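Local coordinates for uncharacterized protein (Bacillus thuringiensis serovar kurstaki, PDB 4XE7), which is a bacterial actin-like cytoskeletal protein of the ParM type that probably assembles into filaments which segregate plasmid DNA, at residues K266-I271 with E301-R306; K273-R278 with S295-R300. All coordinates share one frame; numbering follows the deposited sequence.

After strand 251-260 of the five-stranded sheet, the chain enters helix 265-279, which supplies the first side of both contacts. Interaction 2 is met first on the return: the segment 295-300, a loop running into the first residue of helix 300-317, comes back against the later turns of helix 265-279. The opening turns of helix 300-317 then close the wider loop of interaction 1 on the earlier turns. Interaction 2 is therefore nested inside interaction 1. A salt bridge from Asp-269 OD1 to Arg-300 NE (2.7 Å) joins them, and Phe-297 CD1 packs 3.6 Å from Phe-303 CA. Together they tie the two helices and their connection together, probably in the smaller subdomain of the second actin-like domain.

Interaction 1 (K266-I271 with E301-R306); sequences KYIDEI and EDFIQR
The Phe-303 ring is met obliquely by Ile-268 and Ile-271. Ile-268 brings CG2 to within 3.8 Å of Phe-303 CD2, and its CG1 lies 4.0 Å from Phe-303 CE2. One turn further along the helix, Ile-271 uses a single methyl: its CG2 sits 3.7 Å from Phe-303 CZ and almost equally near CE1, with the two side chains crossing at about a right angle. The aromatic side chain extends across the gap because CG is anti to the backbone N (chi1 161°). A second apolar contact lies beside the ring, where the terminal methyls meet: Ile-268 CD1 is 3.8 Å from Ile-304 CD1. Thus Ile-268 divides its branches between the two partners, CG2 and CG1 against phenylalanine and CD1 against isoleucine. The helices run at 83° to each other, their local axes 11.1 Å apart, a separation bridged entirely by these hydrocarbon groups. In the actin-like fold, helices inserted after the third strand of the second domain's sheet build its smaller subdomain, and helices 265-279 and 300-317 probably correspond to part of it. Phe-376 of helix 372-376 also packs on Ile-268 and Ile-271, while Ile-339 and Val-340 of helix 337-362 touch Ile-271. At the start of helix 300-317, Asp-302 OD2 accepts a hydrogen bond from Lys-298 N, and the backbone N of Asp-302 is bonded to Thr-299 OG1.

Interaction 2 (K273-R278 with S295-R300); sequences KNIKER and SPFKTR
Ile-275 meets Pro-296 through its CG2 methyl, which lies 3.9 Å from Pro-296 CG, the two side chains running obliquely to one another. The other branch of Ile-275 reaches the neighbouring aromatic residue: CD1 approaches Phe-297 CE2 at 4.4 Å, a looser contact made obliquely to the ring. Beside this apolar pair, the aliphatic part of Lys-276 runs past Ser-295, with Lys-276 CD 4.1 Å from Ser-295 CB. The Lys-276 chain leaves the helix trans to N (chi1 172°) and stays extended, which carries the ammonium group to the loop just before Ser-295. There NZ donates to the carbonyl oxygens of Glu-292 and Glu-294, so the lysine clasps the loop with both its methylene groups and its charged end. This joins the later turns of helix 265-279 to the irregular segment leading into helix 300-317, within what is probably the smaller subdomain of the second actin-like domain. Pro-296 is backed by Val-327 and Trp-329 of strand 326-329, and Phe-297 by Leu-272 and Leu-307. Further along the loop, Thr-299 occupies the N-cap of helix 300-317.

Interaction 1 (K266-I271 with E301-R306)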
# COMPACT_ATOMS: atom_id res chain seq x y z
N LYS A 266 -18.20 10.06 -0.25
CA LYS A 266 -19.33 10.98 -0.33
C LYS A 266 -18.93 12.45 -0.12
O LYS A 266 -19.58 13.33 -0.66
CB LYS A 266 -20.40 10.57 0.68
CG LYS A 266 -20.61 9.07 0.72
CD LYS A 266 -22.07 8.69 0.88
CE LYS A 266 -22.27 7.21 0.62
NZ LYS A 266 -23.68 6.80 0.87
N TYR A 267 -17.87 12.70 0.65
CA TYR A 267 -17.43 14.08 0.93
C TYR A 267 -16.75 14.67 -0.30
O TYR A 267 -16.95 15.85 -0.64
CB TYR A 267 -16.48 14.13 2.15
CG TYR A 267 -17.16 13.66 3.41
CD1 TYR A 267 -17.75 14.57 4.29
CD2 TYR A 267 -17.25 12.29 3.71
CE1 TYR A 267 -18.40 14.11 5.46
CE2 TYR A 267 -17.90 11.83 4.84
CZ TYR A 267 -18.47 12.75 5.72
OH TYR A 267 -19.10 12.29 6.85
N ILE A 268 -15.95 13.85 -0.95
CA ILE A 268 -15.28 14.24 -2.18
C ILE A 268 -16.30 14.47 -3.31
O ILE A 268 -16.19 15.44 -4.06
CB ILE A 268 -14.22 13.17 -2.57
CG1 ILE A 268 -13.05 13.26 -1.58
CG2 ILE A 268 -13.80 13.33 -4.05
CD1 ILE A 268 -12.12 12.03 -1.53
N ASP A 269 -17.31 13.60 -3.39
CA ASP A 269 -18.32 13.76 -4.43
C ASP A 269 -19.01 15.10 -4.30
O ASP A 269 -19.23 15.79 -5.31
CB ASP A 269 -19.36 12.64 -4.40
CG ASP A 269 -18.75 11.29 -4.74
OD1 ASP A 269 -17.66 11.28 -5.33
OD2 ASP A 269 -19.36 10.25 -4.42
N GLU A 270 -19.32 15.47 -3.06
CA GLU A 270 -19.99 16.74 -2.81
C GLU A 270 -19.10 17.91 -3.18
O GLU A 270 -19.57 18.90 -3.78
CB GLU A 270 -20.42 16.84 -1.35
CG GLU A 270 -21.23 18.08 -1.03
CD GLU A 270 -21.83 18.03 0.36
OE1 GLU A 270 -21.36 17.22 1.19
OE2 GLU A 270 -22.79 18.80 0.61
N ILE A 271 -17.82 17.81 -2.83
CA ILE A 271 -16.84 18.82 -3.23
C ILE A 271 -16.77 18.95 -4.76
O ILE A 271 -16.79 20.06 -5.30
CB ILE A 271 -15.43 18.50 -2.67
CG1 ILE A 271 -15.37 18.83 -1.18
CG2 ILE A 271 -14.34 19.30 -3.40
CD1 ILE A 271 -14.23 18.13 -0.47
N GLU A 301 -9.85 9.96 -7.45
CA GLU A 301 -8.42 9.72 -7.29
C GLU A 301 -7.64 10.83 -8.00
O GLU A 301 -6.63 11.30 -7.51
CB GLU A 301 -8.05 8.34 -7.84
CG GLU A 301 -8.62 7.15 -7.05
CD GLU A 301 -10.14 7.03 -7.11
OE1 GLU A 301 -10.75 7.32 -8.16
OE2 GLU A 301 -10.74 6.64 -6.08
N ASP A 302 -8.13 11.22 -9.17
CA ASP A 302 -7.62 12.36 -9.91
C ASP A 302 -7.63 13.67 -9.06
O ASP A 302 -6.65 14.42 -8.97
CB ASP A 302 -8.46 12.52 -11.17
CG ASP A 302 -7.82 13.41 -12.19
OD1 ASP A 302 -6.58 13.34 -12.33
OD2 ASP A 302 -8.56 14.19 -12.85
N PHE A 303 -8.77 13.93 -8.45
CA PHE A 303 -8.92 15.07 -7.55
C PHE A 303 -7.96 14.96 -6.33
O PHE A 303 -7.31 15.94 -5.97
CB PHE A 303 -10.39 15.17 -7.12
CG PHE A 303 -10.62 15.98 -5.88
CD1 PHE A 303 -10.83 17.35 -5.96
CD2 PHE A 303 -10.66 15.37 -4.63
CE1 PHE A 303 -11.07 18.10 -4.81
CE2 PHE A 303 -10.90 16.12 -3.47
CZ PHE A 303 -11.09 17.48 -3.57
N ILE A 304 -7.84 13.77 -5.73
CA ILE A 304 -6.89 13.60 -4.63
C ILE A 304 -5.45 13.85 -5.09
O ILE A 304 -4.72 14.65 -4.48
CB ILE A 304 -6.99 12.19 -3.98
CG1 ILE A 304 -8.34 12.02 -3.26
CG2 ILE A 304 -5.86 11.97 -2.97
CD1 ILE A 304 -8.44 12.80 -1.98
N GLN A 305 -5.03 13.19 -6.17
CA GLN A 305 -3.63 13.26 -6.58
C GLN A 305 -3.23 14.64 -7.10
O GLN A 305 -2.15 15.13 -6.77
CB GLN A 305 -3.32 12.21 -7.66
CG GLN A 305 -3.48 10.76 -7.19
CD GLN A 305 -2.75 10.46 -5.88
OE1 GLN A 305 -3.35 9.99 -4.91
NE2 GLN A 305 -1.45 10.73 -5.85
N ARG A 306 -4.08 15.27 -7.92
CA ARG A 306 -3.71 16.54 -8.56
C ARG A 306 -3.96 17.78 -7.69
O ARG A 306 -3.12 18.68 -7.63
CB ARG A 306 -4.45 16.71 -9.89
CG ARG A 306 -3.77 16.05 -11.07
CD ARG A 306 -4.75 15.80 -12.19
NE ARG A 306 -5.24 17.05 -12.75
CZ ARG A 306 -6.51 17.27 -13.07
NH1 ARG A 306 -7.42 16.33 -12.88
NH2 ARG A 306 -6.86 18.44 -13.57

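Interaction 2 (K273-R278 with S295-R300)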
# COMPACT_ATOMS: atom_id res chain seq x y z
N LYS A 273 -18.97 18.26 -6.97
CA LYS A 273 -20.19 18.91 -7.44
C LYS A 273 -20.16 20.42 -7.26
O LYS A 273 -20.50 21.18 -8.20
CB LYS A 273 -21.43 18.35 -6.73
CG LYS A 273 -22.63 19.28 -6.86
CD LYS A 273 -23.93 18.61 -6.41
CE LYS A 273 -24.39 19.13 -5.07
NZ LYS A 273 -23.47 18.72 -3.98
N ASN A 274 -19.79 20.86 -6.06
CA ASN A 274 -19.66 22.28 -5.74
C ASN A 274 -18.59 22.98 -6.56
O ASN A 274 -18.72 24.16 -6.89
CB ASN A 274 -19.35 22.49 -4.25
CG ASN A 274 -20.51 22.12 -3.36
OD1 ASN A 274 -21.66 22.22 -3.77
ND2 ASN A 274 -20.22 21.67 -2.14
N ILE A 275 -17.50 22.27 -6.86
CA ILE A 275 -16.44 22.84 -7.71
C ILE A 275 -16.98 23.16 -9.11
O ILE A 275 -16.73 24.24 -9.66
CB ILE A 275 -15.21 21.91 -7.81
CG1 ILE A 275 -14.40 22.00 -6.51
CG2 ILE A 275 -14.32 22.29 -9.02
CD1 ILE A 275 -13.18 21.14 -6.47
N LYS A 276 -17.73 22.23 -9.68
CA LYS A 276 -18.34 22.48 -10.98
C LYS A 276 -19.32 23.65 -10.89
O LYS A 276 -19.33 24.53 -11.75
CB LYS A 276 -19.06 21.25 -11.50
CG LYS A 276 -19.85 21.60 -12.75
CD LYS A 276 -20.13 20.43 -13.65
CE LYS A 276 -20.95 20.92 -14.84
NZ LYS A 276 -21.22 19.82 -15.79
N GLU A 277 -20.13 23.65 -9.84
CA GLU A 277 -21.13 24.68 -9.66
C GLU A 277 -20.48 26.05 -9.67
O GLU A 277 -21.00 27.01 -10.25
CB GLU A 277 -21.89 24.42 -8.35
CG GLU A 277 -23.02 25.39 -8.05
CD GLU A 277 -23.79 25.00 -6.79
OE1 GLU A 277 -23.54 23.89 -6.25
OE2 GLU A 277 -24.63 25.80 -6.34
N ARG A 278 -19.30 26.14 -9.07
CA ARG A 278 -18.59 27.41 -9.01
C ARG A 278 -17.97 27.85 -10.33
O ARG A 278 -18.03 29.02 -10.67
CB ARG A 278 -17.53 27.37 -7.93
CG ARG A 278 -18.09 27.93 -6.67
CD ARG A 278 -17.83 29.41 -6.54
NE ARG A 278 -16.49 29.55 -6.02
CZ ARG A 278 -16.18 29.31 -4.75
NH1 ARG A 278 -17.13 28.95 -3.89
NH2 ARG A 278 -14.93 29.44 -4.35
N SER A 295 -16.77 18.01 -16.45
CA SER A 295 -16.32 18.59 -15.19
C SER A 295 -14.80 18.53 -15.10
O SER A 295 -14.18 17.76 -15.82
CB SER A 295 -16.96 17.84 -14.01
OG SER A 295 -16.45 16.53 -13.91
N PRO A 296 -14.19 19.34 -14.22
CA PRO A 296 -12.72 19.44 -14.30
C PRO A 296 -11.92 18.23 -13.81
O PRO A 296 -10.72 18.20 -14.09
CB PRO A 296 -12.41 20.67 -13.44
CG PRO A 296 -13.62 20.87 -12.57
CD PRO A 296 -14.78 20.39 -13.37
N PHE A 297 -12.53 17.26 -13.12
CA PHE A 297 -11.79 16.09 -12.64
C PHE A 297 -12.42 14.80 -13.15
O PHE A 297 -13.62 14.72 -13.30
CB PHE A 297 -11.72 16.05 -11.10
CG PHE A 297 -10.91 17.16 -10.53
CD1 PHE A 297 -9.53 17.07 -10.49
CD2 PHE A 297 -11.51 18.32 -10.11
CE1 PHE A 297 -8.76 18.10 -10.00
CE2 PHE A 297 -10.76 19.35 -9.62
CZ PHE A 297 -9.38 19.25 -9.56
N LYS A 298 -11.58 13.79 -13.39
CA LYS A 298 -12.00 12.51 -13.95
C LYS A 298 -12.62 11.59 -12.91
O LYS A 298 -13.67 10.98 -13.15
CB LYS A 298 -10.79 11.80 -14.58
CG LYS A 298 -10.49 12.20 -16.01
CD LYS A 298 -11.74 12.61 -16.78
CE LYS A 298 -11.91 11.75 -18.03
NZ LYS A 298 -10.70 11.75 -18.91
N THR A 299 -11.95 11.47 -11.78
CA THR A 299 -12.30 10.52 -10.73
C THR A 299 -11.97 11.16 -9.40
O THR A 299 -11.35 12.24 -9.37
CB THR A 299 -11.50 9.20 -10.85
OG1 THR A 299 -10.11 9.49 -10.65
CG2 THR A 299 -11.70 8.53 -12.21
N ARG A 300 -12.35 10.51 -8.30
CA ARG A 300 -11.98 10.99 -6.97
C ARG A 300 -10.48 10.94 -6.80
O ARG A 300 -9.89 11.77 -6.10
CB ARG A 300 -12.65 10.16 -5.88
CG ARG A 300 -14.15 10.02 -6.02
CD ARG A 300 -14.71 9.14 -4.90
NE ARG A 300 -16.16 9.00 -4.99
CZ ARG A 300 -16.79 7.84 -5.17
NH1 ARG A 300 -16.09 6.71 -5.25
NH2 ARG A 300 -18.11 7.80 -5.23